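Local coordinates for protein enoyl-CoA hydratase (Mycobacterium avium, PDB 3OC7) that probably catalyses the reversible hydration of trans-2-enoyl-CoA thioesters in fatty acid breakdown, as a trimeric member of the crotonase family, at residues A[19-23]-A[54-58]; A[50-54]-A[107-111]; A[100-105]-A[125-130]. All coordinates share one frame; numbering follows the deposited sequence. Where two conformers were deposited one is given.

Contact 1: residues A[19-23]-A[54-58]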
loop_
_atom_site.group_PDB
_atom_site.type_symbol
_atom_site.label_atom_id
_atom_site.label_comp_id
_atom_site.label_asym_id
_atom_site.label_seq_id
_atom_site.Cartn_x
_atom_site.Cartn_y
_atom_site.Cartn_z
ATOM N N GLY A 19 21.172 -14.033 -24.862
ATOM C CA GLY A 19 21.255 -13.903 -23.400
ATOM C C GLY A 19 20.461 -14.977 -22.664
ATOM O O GLY A 19 19.815 -15.804 -23.306
ATOM N N PRO A 20 20.500 -14.973 -21.305
ATOM C CA PRO A 20 19.767 -15.954 -20.477
ATOM C C PRO A 20 18.267 -15.623 -20.351
ATOM O O PRO A 20 17.702 -15.616 -19.240
ATOM C CB PRO A 20 20.469 -15.860 -19.115
ATOM C CG PRO A 20 20.974 -14.463 -19.060
ATOM C CD PRO A 20 21.290 -14.039 -20.477
ATOM N N VAL A 21 17.640 -15.415 -21.509
ATOM C CA VAL A 21 16.285 -14.872 -21.635
ATOM C C VAL A 21 15.461 -15.531 -22.767
ATOM O O VAL A 21 15.979 -15.816 -23.871
ATOM C CB VAL A 21 16.307 -13.298 -21.774
ATOM C CG1 VAL A 21 17.135 -12.839 -22.988
ATOM C CG2 VAL A 21 14.897 -12.701 -21.803
ATOM N N ALA A 22 14.185 -15.791 -22.481
ATOM C CA ALA A 22 13.195 -16.181 -23.496
ATOM C C ALA A 22 12.166 -15.061 -23.722
ATOM O O ALA A 22 11.673 -14.482 -22.751
ATOM C CB ALA A 22 12.493 -17.501 -23.104
ATOM N N ARG A 23 11.856 -14.748 -24.985
ATOM C CA ARG A 23 10.844 -13.735 -25.357
ATOM C C ARG A 23 9.582 -14.409 -25.903
ATOM O O ARG A 23 9.670 -15.176 -26.881
ATOM C CB ARG A 23 11.423 -12.742 -26.379
ATOM C CG ARG A 23 10.517 -11.566 -26.780
ATOM C CD ARG A 23 11.239 -10.590 -27.718
ATOM N NE ARG A 23 12.084 -9.655 -26.972
ATOM C CZ ARG A 23 11.831 -8.354 -26.819
ATOM N NH1 ARG A 23 10.766 -7.802 -27.387
ATOM N NH2 ARG A 23 12.652 -7.599 -26.100
ATOM N N PRO A 54 17.388 -24.963 -18.800
ATOM C CA PRO A 54 18.250 -24.487 -17.697
ATOM C C PRO A 54 19.036 -23.196 -17.992
ATOM O O PRO A 54 19.488 -22.536 -17.053
ATOM C CB PRO A 54 19.232 -25.654 -17.476
ATOM C CG PRO A 54 18.635 -26.821 -18.166
ATOM C CD PRO A 54 17.805 -26.289 -19.293
ATOM N N ALA A 55 19.206 -22.854 -19.268
ATOM C CA ALA A 55 19.880 -21.609 -19.676
ATOM C C ALA A 55 19.032 -20.314 -19.537
ATOM O O ALA A 55 19.566 -19.206 -19.644
ATOM C CB ALA A 55 20.423 -21.742 -21.107
ATOM N N VAL A 56 17.720 -20.468 -19.339
ATOM C CA VAL A 56 16.811 -19.325 -19.163
ATOM C C VAL A 56 16.681 -18.935 -17.681
ATOM O O VAL A 56 16.365 -19.795 -16.829
ATOM C CB VAL A 56 15.408 -19.626 -19.791
ATOM C CG1 VAL A 56 14.427 -18.446 -19.567
ATOM C CG2 VAL A 56 15.525 -19.927 -21.288
ATOM N N ARG A 57 16.935 -17.650 -17.381
ATOM C CA ARG A 57 16.750 -17.089 -16.018
ATOM C C ARG A 57 15.655 -15.988 -15.886
ATOM O O ARG A 57 15.290 -15.598 -14.764
ATOM C CB ARG A 57 18.101 -16.665 -15.391
ATOM C CG ARG A 57 19.031 -17.871 -15.080
ATOM C CD ARG A 57 20.261 -17.541 -14.214
ATOM N NE ARG A 57 21.157 -16.530 -14.778
ATOM C CZ ARG A 57 22.042 -16.743 -15.756
ATOM N NH1 ARG A 57 22.156 -17.943 -16.319
ATOM N NH2 ARG A 57 22.804 -15.746 -16.185
ATOM N N VAL A 58 15.096 -15.541 -17.019
ATOM C CA VAL A 58 14.064 -14.500 -17.052
ATOM C C VAL A 58 13.247 -14.596 -18.358
ATOM O O VAL A 58 13.802 -15.030 -19.398
ATOM C CB VAL A 58 14.700 -13.076 -16.855
ATOM C CG1 VAL A 58 15.692 -12.742 -17.971
ATOM C CG2 VAL A 58 13.637 -11.968 -16.729
#
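Residues 20-22 and 55-58 run 65° apart, closest near Pro-20 CA and Val-56 CA, which are 4.7 Å from each other. An inverse gamma turn is centred on Pro-20, and its carbonyl is the main polar link: Arg-57 N donates to Pro-20 O over 2.9 Å in a nearly straight bond, coming from above the carbonyl plane, and Val-58 N adds a weak one. One step further on, Ala-22 N reaches Val-58 O at 3.2 Å, this time within the carbonyl plane. These bonds lie where strands 21-26 and 58-63 begin to run side by side, neighbours in the crotonase sheet joined through helix 37-52 in a beta-alpha-beta crossover. Pro-20 is the residue most covered by the facing segment. Its ring lies over one face of the Arg-57 guanidinium, near the rim of the group, with Pro-20 CG 3.6 Å from Arg-57 NH2. A bend at chi3 (-59°) folds the arginine chain back to the proline, and NH2 bonds further to Gly-208 O; Trp-265 of a second subunit packs on the same side chain. Val-21 and Val-58 flank each other on one face of the sheet, Val-21 CB 3.9 Å from Val-58 CG1, toward helix 196-208. Ala-22 CB meets Val-56 CG1 at 4.1 Å.

Contact 2: residues A[50-54]-A[107-111]; sequences ASSDP and SRLPV
Arg-108 turns the edge of its guanidinium to the backbone of Ser-51, in the last turn of helix 37-52, while Leu-109 packs beneath the same helix end. Segment 107-111 is the connection from helix 86-106 into strand 111-115 of the crotonase core, and it opens with an ST turn in which Leu-109 N donates to Ser-107 OG. The arginine grips Ser-51 O side-on with two nitrogens: NE at 3.1 Å, on a lone pair of the carbonyl, and NH2 at the same length but 41° above the carbonyl plane. Ser-51 O lies only 3° out of the guanidinium plane, so one acceptor takes both donors in a flat fork. With CG set between the backbone N and the carbonyl carbon (chi1 78°), the chain extends to NE and carries the guanidinium to the helix end. NH2 bonds in addition to Val-56 O, which probably helps to hold the group in that rotation. Leu-109 CD2 covers one guanidinium face, 3.4 Å from its plane and toward the rim, and the other branch, CD1, touches Ala-50 CB at 3.8 Å. Val-59 of strand 58-63 touches both of these apolar side chains. A water completes the contact: it accepts from Arg-108 N over 3.1 Å and lies 3.0 Å from Ser-51 OG.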
loop_
_atom_site.group_PDB
_atom_site.type_symbol
_atom_site.label_atom_id
_atom_site.label_comp_id
_atom_site.label_asym_id
_atom_site.label_seq_id
_atom_site.Cartn_x
_atom_site.Cartn_y
_atom_site.Cartn_z
ATOM N N ALA A 50 10.012 -22.272 -21.607
ATOM C CA ALA A 50 11.010 -21.431 -20.929
ATOM C C ALA A 50 11.523 -22.018 -19.603
ATOM O O ALA A 50 12.738 -22.054 -19.378
ATOM C CB ALA A 50 10.464 -20.014 -20.709
ATOM N N SER A 51 10.623 -22.463 -18.721
ATOM C CA SER A 51 11.026 -23.042 -17.424
ATOM C C SER A 51 11.879 -24.321 -17.555
ATOM O O SER A 51 12.762 -24.563 -16.715
ATOM C CB SER A 51 9.793 -23.292 -16.544
ATOM O OG SER A 51 10.163 -23.663 -15.212
ATOM N N SER A 52 11.612 -25.105 -18.606
ATOM C CA SER A 52 12.289 -26.384 -18.863
ATOM C C SER A 52 13.744 -26.236 -19.330
ATOM O O SER A 52 14.529 -27.188 -19.244
ATOM C CB SER A 52 11.501 -27.200 -19.891
ATOM O OG SER A 52 10.231 -27.556 -19.381
ATOM N N ASP A 53 14.098 -25.055 -19.845
ATOM C CA ASP A 53 15.456 -24.795 -20.358
ATOM C C ASP A 53 16.346 -24.216 -19.244
ATOM O O ASP A 53 16.102 -23.096 -18.794
ATOM C CB ASP A 53 15.395 -23.830 -21.557
ATOM C CG ASP A 53 16.764 -23.574 -22.207
ATOM O OD1 ASP A 53 17.812 -23.972 -21.645
ATOM O OD2 ASP A 53 16.794 -22.944 -23.291
ATOM N N PRO A 54 17.388 -24.963 -18.800
ATOM C CA PRO A 54 18.250 -24.487 -17.697
ATOM C C PRO A 54 19.036 -23.196 -17.992
ATOM O O PRO A 54 19.488 -22.536 -17.053
ATOM C CB PRO A 54 19.232 -25.654 -17.476
ATOM C CG PRO A 54 18.635 -26.821 -18.166
ATOM C CD PRO A 54 17.805 -26.289 -19.293
ATOM N N SER A 107 5.401 -19.318 -11.538
ATOM C CA SER A 107 6.650 -19.700 -12.260
ATOM C C SER A 107 7.940 -19.471 -11.437
ATOM O O SER A 107 8.036 -18.489 -10.704
ATOM C CB SER A 107 6.745 -18.909 -13.577
ATOM O OG SER A 107 7.905 -19.256 -14.353
ATOM N N ARG A 108 8.927 -20.363 -11.573
ATOM C CA ARG A 108 10.292 -20.156 -11.014
ATOM C C ARG A 108 10.976 -18.909 -11.588
ATOM O O ARG A 108 11.922 -18.385 -10.989
ATOM C CB ARG A 108 11.204 -21.399 -11.226
ATOM C CG ARG A 108 11.786 -21.546 -12.656
ATOM C CD ARG A 108 12.816 -22.707 -12.831
ATOM N NE ARG A 108 13.335 -22.808 -14.209
ATOM C CZ ARG A 108 14.386 -22.144 -14.688
ATOM N NH1 ARG A 108 15.046 -21.272 -13.927
ATOM N NH2 ARG A 108 14.773 -22.338 -15.951
ATOM N N LEU A 109 10.509 -18.471 -12.765
ATOM C CA LEU A 109 11.119 -17.371 -13.544
ATOM C C LEU A 109 10.458 -16.009 -13.278
ATOM O O LEU A 109 9.216 -15.905 -13.330
ATOM C CB LEU A 109 11.007 -17.670 -15.053
ATOM C CG LEU A 109 11.672 -18.928 -15.614
ATOM C CD1 LEU A 109 11.202 -19.212 -17.042
ATOM C CD2 LEU A 109 13.186 -18.790 -15.558
ATOM N N PRO A 110 11.269 -14.954 -13.014
ATOM C CA PRO A 110 10.736 -13.583 -13.131
ATOM C C PRO A 110 10.165 -13.309 -14.549
ATOM O O PRO A 110 10.801 -13.694 -15.566
ATOM C CB PRO A 110 11.974 -12.700 -12.849
ATOM C CG PRO A 110 12.906 -13.584 -12.007
ATOM C CD PRO A 110 12.707 -14.961 -12.639
ATOM N N VAL A 111 8.977 -12.684 -14.617
ATOM C CA VAL A 111 8.301 -12.330 -15.895
ATOM C C VAL A 111 8.117 -10.794 -15.999
ATOM O O VAL A 111 7.520 -10.157 -15.095
ATOM C CB VAL A 111 6.929 -13.067 -16.055
ATOM C CG1 VAL A 111 6.343 -12.786 -17.449
ATOM C CG2 VAL A 111 7.056 -14.573 -15.825
HETATM O O HOH W 1 8.355 -23.031 -12.947
#

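Contact 3: residues A[100-105]-A[125-130]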
loop_
_atom_site.group_PDB
_atom_site.type_symbol
_atom_site.label_atom_id
_atom_site.label_comp_id
_atom_site.label_asym_id
_atom_site.label_seq_id
_atom_site.Cartn_x
_atom_site.Cartn_y
_atom_site.Cartn_z
ATOM N N LEU A 100 -4.527 -18.714 -16.205
ATOM C CA LEU A 100 -3.413 -18.100 -16.926
ATOM C C LEU A 100 -2.625 -17.141 -16.036
ATOM O O LEU A 100 -1.387 -17.194 -16.007
ATOM C CB LEU A 100 -3.881 -17.428 -18.236
ATOM C CG LEU A 100 -2.809 -16.676 -19.049
ATOM C CD1 LEU A 100 -1.677 -17.620 -19.504
ATOM C CD2 LEU A 100 -3.486 -15.977 -20.238
ATOM N N MET A 101 -3.333 -16.269 -15.329
ATOM C CA MET A 101 -2.672 -15.385 -14.351
ATOM C C MET A 101 -1.896 -16.167 -13.291
ATOM O O MET A 101 -0.738 -15.835 -12.966
ATOM C CB MET A 101 -3.693 -14.438 -13.689
ATOM C CG MET A 101 -4.352 -13.402 -14.652
ATOM S SD MET A 101 -5.346 -12.154 -13.763
ATOM C CE MET A 101 -6.533 -13.228 -12.903
ATOM N N ARG A 102 -2.509 -17.227 -12.770
ATOM C CA ARG A 102 -1.877 -18.080 -11.751
ATOM C C ARG A 102 -0.582 -18.789 -12.248
ATOM O O ARG A 102 0.390 -18.915 -11.481
ATOM C CB ARG A 102 -2.883 -19.091 -11.145
ATOM C CG ARG A 102 -2.362 -19.788 -9.873
ATOM C CD ARG A 102 -3.417 -20.571 -9.061
ATOM N NE ARG A 102 -2.839 -20.986 -7.771
ATOM C CZ ARG A 102 -3.501 -21.128 -6.629
ATOM N NH1 ARG A 102 -4.819 -20.916 -6.557
ATOM N NH2 ARG A 102 -2.830 -21.504 -5.540
ATOM N N ALA A 103 -0.562 -19.217 -13.518
ATOM C CA ALA A 103 0.640 -19.825 -14.130
ATOM C C ALA A 103 1.832 -18.845 -14.147
ATOM O O ALA A 103 2.974 -19.222 -13.844
ATOM C CB ALA A 103 0.354 -20.355 -15.549
ATOM N N ILE A 104 1.556 -17.574 -14.475
ATOM C CA ILE A 104 2.596 -16.524 -14.470
ATOM C C ILE A 104 3.106 -16.314 -13.020
ATOM O O ILE A 104 4.324 -16.300 -12.763
ATOM C CB ILE A 104 2.065 -15.177 -15.092
ATOM C CG1 ILE A 104 1.763 -15.335 -16.594
ATOM C CG2 ILE A 104 3.057 -14.010 -14.840
ATOM C CD1 ILE A 104 0.979 -14.185 -17.184
ATOM N N VAL A 105 2.182 -16.170 -12.064
ATOM C CA VAL A 105 2.533 -15.934 -10.649
ATOM C C VAL A 105 3.327 -17.109 -10.003
ATOM O O VAL A 105 4.251 -16.857 -9.190
ATOM C CB VAL A 105 1.274 -15.527 -9.811
ATOM C CG1 VAL A 105 1.627 -15.313 -8.341
ATOM C CG2 VAL A 105 0.658 -14.243 -10.341
ATOM N N GLY A 125 -5.299 -7.855 -16.423
ATOM C CA GLY A 125 -4.944 -9.029 -15.604
ATOM C C GLY A 125 -3.568 -9.601 -15.930
ATOM O O GLY A 125 -2.848 -10.011 -15.013
ATOM N N LEU A 126 -3.196 -9.612 -17.219
ATOM C CA LEU A 126 -1.818 -9.967 -17.634
ATOM C C LEU A 126 -0.769 -9.001 -17.080
ATOM O O LEU A 126 0.254 -9.446 -16.514
ATOM C CB LEU A 126 -1.678 -10.049 -19.170
ATOM C CG LEU A 126 -2.431 -11.141 -19.927
ATOM C CD1 LEU A 126 -2.014 -11.158 -21.411
ATOM C CD2 LEU A 126 -2.246 -12.505 -19.288
ATOM N N VAL A 127 -1.023 -7.687 -17.229
ATOM C CA VAL A 127 -0.112 -6.659 -16.688
ATOM C C VAL A 127 0.058 -6.838 -15.159
ATOM O O VAL A 127 1.192 -6.789 -14.638
ATOM C CB VAL A 127 -0.602 -5.199 -17.060
ATOM C CG1 VAL A 127 0.283 -4.127 -16.406
ATOM C CG2 VAL A 127 -0.678 -4.993 -18.609
ATOM N N GLY A 128 -1.058 -7.003 -14.439
ATOM C CA GLY A 128 -1.011 -7.240 -12.981
ATOM C C GLY A 128 -0.251 -8.487 -12.530
ATOM O O GLY A 128 0.481 -8.444 -11.517
ATOM N N ALA A 129 -0.348 -9.577 -13.307
ATOM C CA ALA A 129 0.311 -10.864 -12.955
ATOM C C ALA A 129 1.841 -10.836 -13.097
ATOM O O ALA A 129 2.544 -11.554 -12.368
ATOM C CB ALA A 129 -0.286 -12.038 -13.779
ATOM N N CYS A 130 2.358 -10.045 -14.049
ATOM C CA CYS A 130 3.830 -9.946 -14.250
ATOM C C CYS A 130 4.545 -9.385 -12.986
ATOM O O CYS A 130 3.996 -8.537 -12.268
ATOM C CB CYS A 130 4.156 -9.136 -15.518
ATOM S SG CYS A 130 3.683 -9.959 -17.099
#
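Gly-125 O, which accepts Ala-129 N within its own helix over 3.1 Å and a weak bond from Thr-158 OG1, is also met by the sulfur of Met-101 from the neighbouring helix. SD stands 3.5 Å from Gly-125 O and 3.6 Å from Gly-125 CA, settling on the part of the helix surface where the glycine presents bare backbone. The bend at chi3 (-58°) turns the methyl end of the methionine away from its otherwise extended chain. Segments 100-105 and 125-129 of helices 86-106 and 123-129 run nearly parallel, their axes 18° apart and 9.3 Å at closest approach. In the crotonase fold the N-terminal end of the helix equivalent to 123-129 commonly helps form the oxyanion hole; the contact lies further along, toward its C-terminal end. Ala-129 is the residue most enclosed by the facing helix. Its methyl group sits among Met-101, Ile-104 and Val-105, with Ala-129 CB 4.0 Å from Ile-104 CG2 and 3.9 Å from Met-101 O. Ile-104 CG2, anti to the backbone N, continues past that methyl to within 3.5 Å of Ala-129 O at the helix end, and Val-105 CG2 flanks the same alanine. On the far side of Ile-104, two leucines cross: Leu-100 CD2 meets Leu-126 CD2 at 3.8 Å, and Ile-104 CD1 also touches Leu-126 CD2. Helix 37-52 adjoins Leu-100 and Ile-104, whereas helix 212-245 adjoins Met-101 and Val-105. Lys-219 binds Ile-104 O, and Lys-162 binds Gly-128 O. No hydrogen bond joins the two segments, so the helices are held together here by buried apolar packing, while carbonyls such as Met-101 O and Gly-128 O have donors within the helix or from nearby residues.

How the contacts relate
Contacts 1 and 2 form one continuous patch at an edge of the chain, their centres 7 Å apart, sharing Pro-54 and touching again with Arg-57 O 3.4 Å from Pro-110 CD. Contact 3 lies deeper, its centre about 6 Å from that of the chain. It meets contact 2 where strand 111-115 begins, with Val-111 O 3.5 Å from Cys-130 CB, but stays about 10 Å from contact 1 at the nearest atoms. Thus segment 107-111 bridges the outer patch and the helix pair. If the crotonase oxyanion hole is retained, contact 3, on helix 123-129, is the one most directly tied to it.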